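PDB 3QVL: putative hydantoin racemase from Klebsiella pneumoniae subsp. pneumoniae, which racemises allantoin and probably also interconverts the D and L forms of other 5-monosubstituted hydantoins. Local coordinates for residues Ile144-Leu149 / Gln159-Glu164; Glu32-Cys37 / Gln68-His73; Phe78-Leu83 / Arg126-Gln131. One frame throughout, in Å; residues are numbered along the deposited sequence.

Contact 1. Residues Ile144-Leu149 / Gln159-Glu164; sequences IDLPVL and QEKVRE. With 5HY ([(4R)-2,5-dioxoimidazolidin-4-yl]acetic acid), chain C.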
# COMPACT_ATOMS: atom_id res chain seq x y z
N ILE A 144 2.39 -19.62 19.89
CA ILE A 144 3.05 -20.47 20.89
C ILE A 144 2.97 -21.96 20.53
O ILE A 144 3.55 -22.80 21.22
CB ILE A 144 2.53 -20.23 22.33
CG1 ILE A 144 1.03 -20.51 22.44
CG2 ILE A 144 2.87 -18.80 22.79
CD1 ILE A 144 0.53 -20.71 23.87
N ASP A 145 2.25 -22.26 19.45
CA ASP A 145 2.13 -23.62 18.89
C ASP A 145 1.43 -24.62 19.82
O ASP A 145 1.92 -25.73 20.04
CB ASP A 145 3.48 -24.15 18.41
N LEU A 146 0.29 -24.20 20.37
CA LEU A 146 -0.56 -25.08 21.16
C LEU A 146 -2.02 -24.89 20.73
O LEU A 146 -2.36 -23.85 20.18
CB LEU A 146 -0.41 -24.79 22.66
CG LEU A 146 0.87 -25.23 23.38
CD1 LEU A 146 0.82 -24.77 24.83
CD2 LEU A 146 1.07 -26.74 23.32
N PRO A 147 -2.88 -25.91 20.97
CA PRO A 147 -4.31 -25.72 20.75
C PRO A 147 -4.84 -24.57 21.60
O PRO A 147 -4.33 -24.32 22.69
CB PRO A 147 -4.92 -27.05 21.21
CG PRO A 147 -3.82 -28.04 21.04
CD PRO A 147 -2.56 -27.30 21.37
N VAL A 148 -5.86 -23.88 21.09
CA VAL A 148 -6.46 -22.74 21.79
C VAL A 148 -6.87 -23.08 23.23
O VAL A 148 -6.61 -22.30 24.15
CB VAL A 148 -7.67 -22.18 20.98
CG1 VAL A 148 -8.54 -21.27 21.84
CG2 VAL A 148 -7.18 -21.44 19.75
N LEU A 149 -7.46 -24.25 23.42
CA LEU A 149 -7.97 -24.67 24.73
C LEU A 149 -6.89 -25.09 25.73
O LEU A 149 -7.20 -25.35 26.90
CB LEU A 149 -9.03 -25.76 24.57
CG LEU A 149 -10.34 -25.35 23.88
CD1 LEU A 149 -11.21 -26.55 23.60
CD2 LEU A 149 -11.10 -24.30 24.69
N GLN A 159 0.49 -20.59 29.38
CA GLN A 159 0.77 -19.33 30.06
C GLN A 159 2.27 -19.04 30.14
O GLN A 159 2.70 -17.90 29.94
CB GLN A 159 0.16 -19.32 31.47
CG GLN A 159 -1.36 -19.12 31.50
CD GLN A 159 -2.16 -20.35 31.10
OE1 GLN A 159 -1.63 -21.46 31.00
NE2 GLN A 159 -3.46 -20.16 30.88
N GLU A 160 3.06 -20.07 30.42
CA GLU A 160 4.52 -19.95 30.47
C GLU A 160 5.10 -19.70 29.07
O GLU A 160 6.04 -18.91 28.92
CB GLU A 160 5.16 -21.18 31.12
CG GLU A 160 6.69 -21.15 31.23
CD GLU A 160 7.24 -19.94 31.98
OE1 GLU A 160 6.60 -19.48 32.95
OE2 GLU A 160 8.33 -19.45 31.60
N LYS A 161 4.54 -20.38 28.07
CA LYS A 161 4.95 -20.20 26.68
C LYS A 161 4.66 -18.79 26.16
O LYS A 161 5.44 -18.23 25.39
CB LYS A 161 4.29 -21.24 25.78
CG LYS A 161 5.07 -22.54 25.67
CD LYS A 161 4.33 -23.55 24.82
CE LYS A 161 5.28 -24.55 24.17
NZ LYS A 161 5.99 -23.95 23.00
N VAL A 162 3.53 -18.22 26.59
CA VAL A 162 3.18 -16.83 26.25
C VAL A 162 4.21 -15.87 26.84
O VAL A 162 4.73 -15.01 26.13
CB VAL A 162 1.75 -16.46 26.74
CG1 VAL A 162 1.49 -14.96 26.61
CG2 VAL A 162 0.70 -17.24 25.96
N ARG A 163 4.52 -16.05 28.12
CA ARG A 163 5.51 -15.23 28.83
C ARG A 163 6.87 -15.26 28.13
O ARG A 163 7.45 -14.21 27.85
CB ARG A 163 5.63 -15.70 30.28
CG ARG A 163 6.60 -14.88 31.13
CD ARG A 163 6.82 -15.54 32.48
NE ARG A 163 8.03 -15.05 33.14
CZ ARG A 163 9.24 -15.58 33.00
NH1 ARG A 163 9.42 -16.65 32.23
NH2 ARG A 163 10.27 -15.06 33.65
N GLU A 164 7.36 -16.47 27.83
CA GLU A 164 8.65 -16.66 27.17
C GLU A 164 8.68 -16.05 25.77
O GLU A 164 9.68 -15.46 25.37
CB GLU A 164 9.00 -18.15 27.10
CG GLU A 164 9.38 -18.78 28.44
CD GLU A 164 9.59 -20.28 28.36
OE1 GLU A 164 9.65 -20.83 27.24
OE2 GLU A 164 9.70 -20.92 29.43
C 5HY C . -9.78 -16.67 20.39
N 5HY C . -9.88 -18.50 19.01
O 5HY C . -9.52 -15.58 20.90
CA 5HY C . -9.26 -17.17 19.06
CB 5HY C . -7.72 -17.25 19.01
CG 5HY C . -7.03 -17.94 20.20
OAB 5HY C . -11.32 -19.64 20.33
NAF 5HY C . -10.59 -17.58 20.92
CAI 5HY C . -10.65 -18.63 20.10
OD1 5HY C . -5.81 -18.19 20.06
OD2 5HY C . -7.70 -18.18 21.22

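Contact 2. Residues Glu32-Cys37 / Gln68-His73; sequences EILAVC and QGVDGH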
# COMPACT_ATOMS: atom_id res chain seq x y z
N GLU A 32 -22.43 -3.08 34.14
CA GLU A 32 -22.71 -4.50 34.32
C GLU A 32 -22.22 -5.27 33.10
O GLU A 32 -22.51 -4.90 31.96
CB GLU A 32 -24.21 -4.73 34.53
CG GLU A 32 -24.58 -6.18 34.87
CD GLU A 32 -26.08 -6.43 34.87
OE1 GLU A 32 -26.86 -5.47 34.79
OE2 GLU A 32 -26.47 -7.62 34.96
N ILE A 33 -21.47 -6.34 33.36
CA ILE A 33 -20.98 -7.21 32.30
C ILE A 33 -21.88 -8.44 32.17
O ILE A 33 -22.14 -9.14 33.16
CB ILE A 33 -19.51 -7.66 32.55
CG1 ILE A 33 -18.56 -6.45 32.62
CG2 ILE A 33 -19.05 -8.70 31.52
CD1 ILE A 33 -18.47 -5.61 31.34
N LEU A 34 -22.37 -8.68 30.96
CA LEU A 34 -23.12 -9.89 30.65
C LEU A 34 -22.26 -10.81 29.78
O LEU A 34 -22.25 -10.69 28.55
CB LEU A 34 -24.45 -9.57 29.97
CG LEU A 34 -25.49 -8.74 30.74
CD1 LEU A 34 -26.62 -8.32 29.81
CD2 LEU A 34 -26.05 -9.50 31.94
N ALA A 35 -21.54 -11.72 30.44
CA ALA A 35 -20.66 -12.66 29.75
C ALA A 35 -21.46 -13.86 29.24
O ALA A 35 -22.05 -14.61 30.02
CB ALA A 35 -19.54 -13.12 30.68
N VAL A 36 -21.48 -14.01 27.91
CA VAL A 36 -22.27 -15.06 27.26
C VAL A 36 -21.48 -15.80 26.19
O VAL A 36 -20.41 -15.36 25.76
CB VAL A 36 -23.58 -14.49 26.63
CG1 VAL A 36 -24.51 -13.94 27.71
CG2 VAL A 36 -23.27 -13.44 25.57
N CYS A 37 -22.02 -16.94 25.76
CA CYS A 37 -21.48 -17.70 24.63
C CYS A 37 -22.64 -18.35 23.87
O CYS A 37 -23.73 -18.49 24.43
CB CYS A 37 -20.48 -18.75 25.12
SG CYS A 37 -21.16 -19.94 26.29
N GLN A 68 -32.67 -7.55 25.03
CA GLN A 68 -32.49 -7.15 26.42
C GLN A 68 -32.25 -5.64 26.55
O GLN A 68 -32.41 -5.08 27.64
CB GLN A 68 -31.32 -7.92 27.05
CG GLN A 68 -31.58 -9.41 27.23
CD GLN A 68 -30.31 -10.22 27.50
OE1 GLN A 68 -30.38 -11.36 27.96
NE2 GLN A 68 -29.15 -9.63 27.21
N GLY A 69 -31.89 -5.00 25.44
CA GLY A 69 -31.64 -3.56 25.42
C GLY A 69 -30.31 -3.18 26.03
O GLY A 69 -30.22 -2.17 26.74
N VAL A 70 -29.28 -3.98 25.77
CA VAL A 70 -27.93 -3.68 26.25
C VAL A 70 -27.36 -2.47 25.51
O VAL A 70 -27.78 -2.15 24.40
CB VAL A 70 -26.97 -4.90 26.13
CG1 VAL A 70 -27.50 -6.09 26.92
CG2 VAL A 70 -26.74 -5.29 24.67
N ASP A 71 -26.40 -1.80 26.15
CA ASP A 71 -25.83 -0.56 25.61
C ASP A 71 -24.76 -0.81 24.54
O ASP A 71 -24.50 0.06 23.71
CB ASP A 71 -25.28 0.30 26.75
CG ASP A 71 -26.36 0.76 27.70
OD1 ASP A 71 -27.13 1.67 27.33
OD2 ASP A 71 -26.45 0.22 28.82
N GLY A 72 -24.15 -1.99 24.58
CA GLY A 72 -23.11 -2.35 23.62
C GLY A 72 -22.70 -3.81 23.69
O GLY A 72 -23.12 -4.54 24.59
N HIS A 73 -21.86 -4.22 22.74
CA HIS A 73 -21.44 -5.62 22.63
C HIS A 73 -19.93 -5.73 22.41
O HIS A 73 -19.31 -4.84 21.82
CB HIS A 73 -22.16 -6.32 21.48
CG HIS A 73 -23.63 -6.05 21.41
ND1 HIS A 73 -24.58 -6.94 21.87
CD2 HIS A 73 -24.32 -4.99 20.91
CE1 HIS A 73 -25.78 -6.44 21.66
NE2 HIS A 73 -25.65 -5.26 21.09

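Contact 3. Residues Phe78-Leu83 / Arg126-Gln131; sequences FGDPGL and RHLLHQ. With 5HY ([(4R)-2,5-dioxoimidazolidin-4-yl]acetic acid), chain C.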
# COMPACT_ATOMS: atom_id res chain seq x y z
N PHE A 78 -10.14 -13.46 18.99
CA PHE A 78 -9.14 -12.65 18.28
C PHE A 78 -9.27 -12.56 16.75
O PHE A 78 -8.53 -11.83 16.10
CB PHE A 78 -7.72 -13.09 18.68
CG PHE A 78 -6.67 -12.04 18.45
CD1 PHE A 78 -6.61 -10.91 19.26
CD2 PHE A 78 -5.75 -12.18 17.41
CE1 PHE A 78 -5.64 -9.93 19.04
CE2 PHE A 78 -4.78 -11.21 17.19
CZ PHE A 78 -4.72 -10.08 18.00
N GLY A 79 -10.22 -13.30 16.18
CA GLY A 79 -10.52 -13.16 14.76
C GLY A 79 -11.65 -12.18 14.50
O GLY A 79 -11.99 -11.91 13.34
N ASP A 80 -12.23 -11.64 15.58
CA ASP A 80 -13.41 -10.77 15.53
C ASP A 80 -14.50 -11.29 14.57
O ASP A 80 -14.98 -10.53 13.72
CB ASP A 80 -13.01 -9.33 15.16
CG ASP A 80 -12.06 -8.70 16.17
OD1 ASP A 80 -11.85 -9.27 17.26
OD2 ASP A 80 -11.52 -7.61 15.86
N PRO A 81 -14.90 -12.57 14.72
CA PRO A 81 -15.82 -13.16 13.76
C PRO A 81 -17.19 -12.49 13.76
O PRO A 81 -17.77 -12.24 14.82
CB PRO A 81 -15.94 -14.62 14.23
CG PRO A 81 -15.62 -14.58 15.66
CD PRO A 81 -14.58 -13.50 15.81
N GLY A 82 -17.69 -12.20 12.56
CA GLY A 82 -19.00 -11.59 12.37
C GLY A 82 -19.13 -10.16 12.87
O GLY A 82 -20.23 -9.72 13.20
N LEU A 83 -18.01 -9.44 12.91
CA LEU A 83 -17.99 -8.07 13.44
C LEU A 83 -18.95 -7.12 12.72
O LEU A 83 -19.77 -6.46 13.35
CB LEU A 83 -16.57 -7.50 13.46
CG LEU A 83 -16.39 -6.07 14.01
CD1 LEU A 83 -16.71 -5.98 15.50
CD2 LEU A 83 -14.99 -5.55 13.72
N ARG A 126 -3.23 -11.70 10.35
CA ARG A 126 -2.63 -10.93 9.25
C ARG A 126 -3.69 -10.20 8.43
O ARG A 126 -3.52 -9.03 8.09
CB ARG A 126 -1.82 -11.84 8.32
CG ARG A 126 -0.51 -12.34 8.90
CD ARG A 126 0.25 -13.16 7.87
NE ARG A 126 1.12 -14.15 8.49
CZ ARG A 126 2.38 -13.93 8.87
NH1 ARG A 126 3.08 -14.90 9.44
NH2 ARG A 126 2.94 -12.74 8.69
N HIS A 127 -4.78 -10.91 8.12
CA HIS A 127 -5.90 -10.34 7.37
C HIS A 127 -6.54 -9.18 8.11
O HIS A 127 -6.88 -8.16 7.50
CB HIS A 127 -6.94 -11.42 7.06
N LEU A 128 -6.71 -9.33 9.42
CA LEU A 128 -7.29 -8.27 10.26
C LEU A 128 -6.39 -7.04 10.35
O LEU A 128 -6.89 -5.91 10.37
CB LEU A 128 -7.61 -8.80 11.66
CG LEU A 128 -8.79 -9.76 11.84
CD1 LEU A 128 -8.99 -10.03 13.32
CD2 LEU A 128 -10.07 -9.22 11.22
N LEU A 129 -5.08 -7.26 10.41
CA LEU A 129 -4.11 -6.16 10.38
C LEU A 129 -4.28 -5.30 9.13
O LEU A 129 -4.29 -4.07 9.21
CB LEU A 129 -2.68 -6.70 10.46
CG LEU A 129 -2.15 -7.18 11.81
CD1 LEU A 129 -0.86 -7.95 11.62
CD2 LEU A 129 -1.94 -6.01 12.78
N HIS A 130 -4.43 -5.96 7.99
CA HIS A 130 -4.66 -5.28 6.72
C HIS A 130 -6.02 -4.60 6.66
O HIS A 130 -6.13 -3.46 6.22
CB HIS A 130 -4.50 -6.25 5.54
CG HIS A 130 -3.08 -6.61 5.24
ND1 HIS A 130 -2.18 -5.70 4.71
CD2 HIS A 130 -2.39 -7.77 5.37
CE1 HIS A 130 -1.01 -6.28 4.55
NE2 HIS A 130 -1.11 -7.54 4.94
N GLN A 131 -7.05 -5.31 7.12
CA GLN A 131 -8.42 -4.79 7.13
C GLN A 131 -8.57 -3.56 8.02
O GLN A 131 -9.21 -2.58 7.63
CB GLN A 131 -9.41 -5.88 7.57
C 5HY C . -9.78 -16.67 20.39
N 5HY C . -9.88 -18.50 19.01
O 5HY C . -9.52 -15.58 20.90
CA 5HY C . -9.26 -17.17 19.06
CB 5HY C . -7.72 -17.25 19.01
CG 5HY C . -7.03 -17.94 20.20
OAB 5HY C . -11.32 -19.64 20.33
NAF 5HY C . -10.59 -17.58 20.92
CAI 5HY C . -10.65 -18.63 20.10
OD1 5HY C . -5.81 -18.19 20.06
OD2 5HY C . -7.70 -18.18 21.22

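Contact 1. Residues Ile144-Leu149 / Gln159-Glu164
K161 lies along the loop that carries I144 and L146, and its chain serves both residues. The side chain runs extended from its helix to CE and then bends at its last torsion (chi4 -77°), which turns the ammonium back to the loop. There NZ donates to I144 O at 3.2 Å. The C=O...N angle is 155°, with the nitrogen tilted 16° from the carbonyl plane. On the way, CD meets L146 CD1 at 3.7 Å, and there the two side chains cross at about a right angle. I144 packs at the base of the lysine chain, its CB 4.0 Å from K161 CB and its CG2 over the helix backbone, 3.7 Å from K161 O. Its CG1 sits between the backbone N and the carbonyl carbon, and from it CD1 reaches V162 CG2 at 4.1 Å. Farther along the loop V148 belongs to the ligand pocket: CG1 stands 3.3 Å from OD2 of the bound dioxoimidazolidinyl acetic acid, while CG2 faces the other end of that carboxylate. Helix 189-196 touches V162 through L192 and helix 13-26 touches V148 through M15, around a contact that joins the loop after strand 138-143 to the first turns of helix 157-172.

Contact 2. Residues Glu32-Cys37 / Gln68-His73
A Schellman motif ends helix 48-68 beside an edge strand of a parallel sheet with strand order 2-1-3-4, one of two such sheets in this Asp/Glu/hydantoin racemase fold. Strand 31-36 is the outermost strand of the sheet on this side, and strand 72-75 lies two places in, with strand 2-7 between them. The backbones therefore stay apart, and even the nearest CA atoms, those of L34 and V70, are 9.0 Å from each other. Side chains bridge that gap over one face of strand 2-7. G69, with phi 76°, is the C-prime residue of the motif, in which the amides of G69 and V70 bond back to carbonyls of the last helical turn. This turn places V70 and Q68 around the end of L34, and both have their CB directed at the strand. R3 of the intervening strand reaches the same turn, its guanidinium bonded to Q68 O and its backbone N to D71 OD2. The backbone of L34 is bonded to I4 and V6 of this same middle strand. The contact itself is small and lies at the surface. One methyl carries it: with CG of L34 anti to its carbonyl carbon (chi1 -62°), CD1 meets V70 CG1 at 3.8 Å, and the amide end of the extended Q68 chain passes obliquely by, its NE2 3.9 Å from the same L34 CD1.

Contact 3. Residues Phe78-Leu83 / Arg126-Gln131
L128 reaches from its helix to the backbone bend at F78 and G79, and the meeting is van der Waals packing of one leucine tip against carbonyl groups. L128 CD1 lies 3.3 Å from F78 O and 3.5 Å from G79 O, while its second methyl, CD2, stays at 3.9 Å from G79 O. With CG beside the backbone N of the leucine (chi1 -72°), the CD1 methyl comes to both carbonyls. D80 takes a looser part, its OD2 4.3 Å from L128 CD1.

The polar interactions run to other partners. The carboxylate of D80 is held by three hydrogen bonds: OD1 accepts from A98 N, and OD2 is bonded to E99 N and Y132 OH. The two backbone donors belong to the start of helix 97-108, whose dipole would be expected to favour a negative charge there. D80 also opens a type II beta turn that runs to L83, with G82 as N-cap of the following helix 83-89.

Of these residues F78 binds the ligand, which N10, I45, T117, S182 and G183 also hydrogen-bond. Its backbone N donates to O of the bound dioxoimidazolidinyl acetic acid at 2.9 Å, with an N-H...O angle of 160°, so a ring carbonyl of the hydantoin is held by main chain. The F78 side chain turns the other way, touching A98, I114 and A125.

The contact thus sets the pocket loop between strand 72-75 and helix 83-89 against helix 122-132, with helix 97-108 touching both L128 and F78 through A98 and strand 112-116 touching F78 through I114.

From the N terminus, contact 2 comes first: 30 residues, mostly helix 48-68, separate its segments 32-37 and 68-73, which lie at two strands of the first sheet. Contact 3 opens just after strand 72-75, and 42 residues run between 78-83 and 126-131, tying the first sheet's pocket loop to a helix that follows strand 112-116 of the second sheet. Contact 1 is the shortest closure, with nine residues between segments 144-149 and 159-164. The three follow in series, without nesting or crossing. Contacts 1 and 3, with centres about 21 Å apart, both touch the bound hydantoin, whereas contact 2 lies away from it.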